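Local coordinates for aerolysin-like protein (Bombina maxima, PDB 6LH8), which probably forms membrane pores as a secreted aerolysin-family protein or regulates a toad pore-forming paralog that modulates endolysosomes, at residues His43-Thr47 against Gln144-Asn148. Sequence-based numbering, arbitrary orientation.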
loop_
_atom_site.group_PDB
_atom_site.type_symbol
_atom_site.label_atom_id
_atom_site.label_comp_id
_atom_site.label_asym_id
_atom_site.label_seq_id
_atom_site.Cartn_x
_atom_site.Cartn_y
_atom_site.Cartn_z
ATOM N N HIS A 43 7.846 -14.146 5.904
ATOM C CA HIS A 43 7.042 -13.076 6.468
ATOM C C HIS A 43 7.544 -11.751 5.921
ATOM O O HIS A 43 8.747 -11.486 5.951
ATOM C CB HIS A 43 7.129 -13.086 8.004
ATOM C CG HIS A 43 6.785 -14.413 8.612
ATOM N ND1 HIS A 43 5.566 -14.662 9.203
ATOM C CD2 HIS A 43 7.495 -15.561 8.708
ATOM C CE1 HIS A 43 5.544 -15.906 9.654
ATOM N NE2 HIS A 43 6.696 -16.475 9.360
ATOM N N PHE A 44 6.622 -10.933 5.421
ATOM C CA PHE A 44 6.954 -9.652 4.820
ATOM C C PHE A 44 6.115 -8.550 5.449
ATOM O O PHE A 44 4.974 -8.770 5.863
ATOM C CB PHE A 44 6.698 -9.642 3.309
ATOM C CG PHE A 44 7.458 -10.682 2.547
ATOM C CD1 PHE A 44 6.925 -11.945 2.359
ATOM C CD2 PHE A 44 8.676 -10.377 1.960
ATOM C CE1 PHE A 44 7.621 -12.895 1.623
ATOM C CE2 PHE A 44 9.367 -11.308 1.231
ATOM C CZ PHE A 44 8.846 -12.571 1.060
ATOM N N ASP A 45 6.680 -7.354 5.498
ATOM C CA ASP A 45 5.892 -6.183 5.838
ATOM C C ASP A 45 5.172 -5.688 4.592
ATOM O O ASP A 45 5.754 -5.649 3.504
ATOM C CB ASP A 45 6.783 -5.079 6.401
ATOM C CG ASP A 45 7.204 -5.346 7.829
ATOM O OD1 ASP A 45 6.669 -6.292 8.453
ATOM O OD2 ASP A 45 8.068 -4.601 8.326
ATOM N N ARG A 46 3.895 -5.348 4.752
ATOM C CA ARG A 46 3.063 -4.807 3.685
ATOM C C ARG A 46 2.486 -3.488 4.174
ATOM O O ARG A 46 1.962 -3.417 5.289
ATOM C CB ARG A 46 1.948 -5.789 3.299
ATOM C CG ARG A 46 0.907 -5.194 2.373
ATOM C CD ARG A 46 -0.174 -6.210 2.041
ATOM N NE ARG A 46 -1.158 -5.674 1.114
ATOM C CZ ARG A 46 -2.352 -6.210 0.915
ATOM N NH1 ARG A 46 -2.694 -7.298 1.586
ATOM N NH2 ARG A 46 -3.196 -5.663 0.051
ATOM N N THR A 47 2.617 -2.431 3.370
ATOM C CA THR A 47 2.181 -1.119 3.816
ATOM C C THR A 47 1.285 -0.459 2.785
ATOM O O THR A 47 1.366 -0.734 1.580
ATOM C CB THR A 47 3.351 -0.181 4.095
ATOM O OG1 THR A 47 4.076 0.032 2.884
ATOM C CG2 THR A 47 4.286 -0.776 5.150
ATOM N N GLN A 144 0.699 -1.291 -1.461
ATOM C CA GLN A 144 1.355 -2.546 -1.792
ATOM C C GLN A 144 0.339 -3.668 -1.652
ATOM O O GLN A 144 -0.415 -3.709 -0.672
ATOM C CB GLN A 144 2.545 -2.823 -0.861
ATOM C CG GLN A 144 3.583 -1.706 -0.762
ATOM C CD GLN A 144 4.714 -2.063 0.181
ATOM O OE1 GLN A 144 4.514 -2.794 1.152
ATOM N NE2 GLN A 144 5.913 -1.549 -0.098
ATOM N N SER A 145 0.311 -4.570 -2.624
ATOM C CA SER A 145 -0.553 -5.738 -2.567
ATOM C C SER A 145 0.103 -6.864 -1.768
ATOM O O SER A 145 1.262 -6.782 -1.357
ATOM C CB SER A 145 -0.865 -6.235 -3.971
ATOM O OG SER A 145 0.224 -7.009 -4.473
ATOM N N GLY A 146 -0.669 -7.930 -1.546
ATOM C CA GLY A 146 -0.092 -9.165 -1.052
ATOM C C GLY A 146 0.893 -9.755 -2.043
ATOM O O GLY A 146 0.854 -9.485 -3.247
ATOM N N ILE A 147 1.810 -10.546 -1.518
ATOM C CA ILE A 147 2.892 -11.111 -2.313
ATOM C C ILE A 147 2.446 -12.437 -2.915
ATOM O O ILE A 147 1.813 -13.263 -2.244
ATOM C CB ILE A 147 4.155 -11.273 -1.451
ATOM C CG1 ILE A 147 4.816 -9.898 -1.300
ATOM C CG2 ILE A 147 5.111 -12.308 -2.052
ATOM C CD1 ILE A 147 5.999 -9.889 -0.410
ATOM N N ASN A 148 2.780 -12.637 -4.185
ATOM C CA ASN A 148 2.609 -13.912 -4.861
ATOM C C ASN A 148 3.944 -14.641 -4.958
ATOM O O ASN A 148 4.973 -14.034 -5.265
ATOM C CB ASN A 148 2.041 -13.716 -6.264
ATOM C CG ASN A 148 1.917 -15.019 -7.009
ATOM O OD1 ASN A 148 2.795 -15.393 -7.793
ATOM N ND2 ASN A 148 0.841 -15.751 -6.730
HETATM O O HOH W 1 6.653 -2.821 3.031
HETATM O O HOH W 2 -3.370 -2.951 -0.996
#
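Arg46 and Gln144 make the largest contributions to this contact, each reaching with its side chain for the other strand's backbone where direct pairing gives out. The CG of Arg46 lies anti to the backbone N (chi1 170°) and the chain stays extended, which lays the guanidinium along the backbone of 144-146. Its NE donates a nearly straight hydrogen bond of 2.8 Å to Gln144 O, which lies at the edge of the guanidinium and in its plane. One face of the same group rests on the peptide between Ser145 and Gly146, with Gly146 N 3.4 Å from Arg46 CZ and over the group's centre. A water accepting from Arg46 NH2 donates to Gln144 O, giving that carbonyl a second donor.

The amide of Gln144 does the converse. With CG beside its own backbone N (chi1 -54°) and the chain extended beyond it, the side chain runs alongside Thr47, and OE1 accepts from Thr47 N at 2.9 Å, the donor lying above the amide carbonyl plane. A second water bridges Gln144 OE1 and Asp45 O, while the backbone bond from Gln144 N to Thr47 O is weak, at 3.2 Å.

At the other end, Ile147 crosses Phe44 at about a right angle and sets its CD1 methyl over one ring face, a CH-pi contact 3.5 Å from the ring centroid. Beyond the segments, Asp97 OD2 accepts from Ile147 N, and Ser145 OG from Asn118 N.

The CA atoms spread from 5.8 Å at Thr47 and Gln144 to 8.3 Å at Phe44 and Ile147, and side chains and water bridge an interruption in strand 133-154. This strand and 41-53 are antiparallel neighbours in the long, twisted sheet characteristic of aerolysin-like proteins.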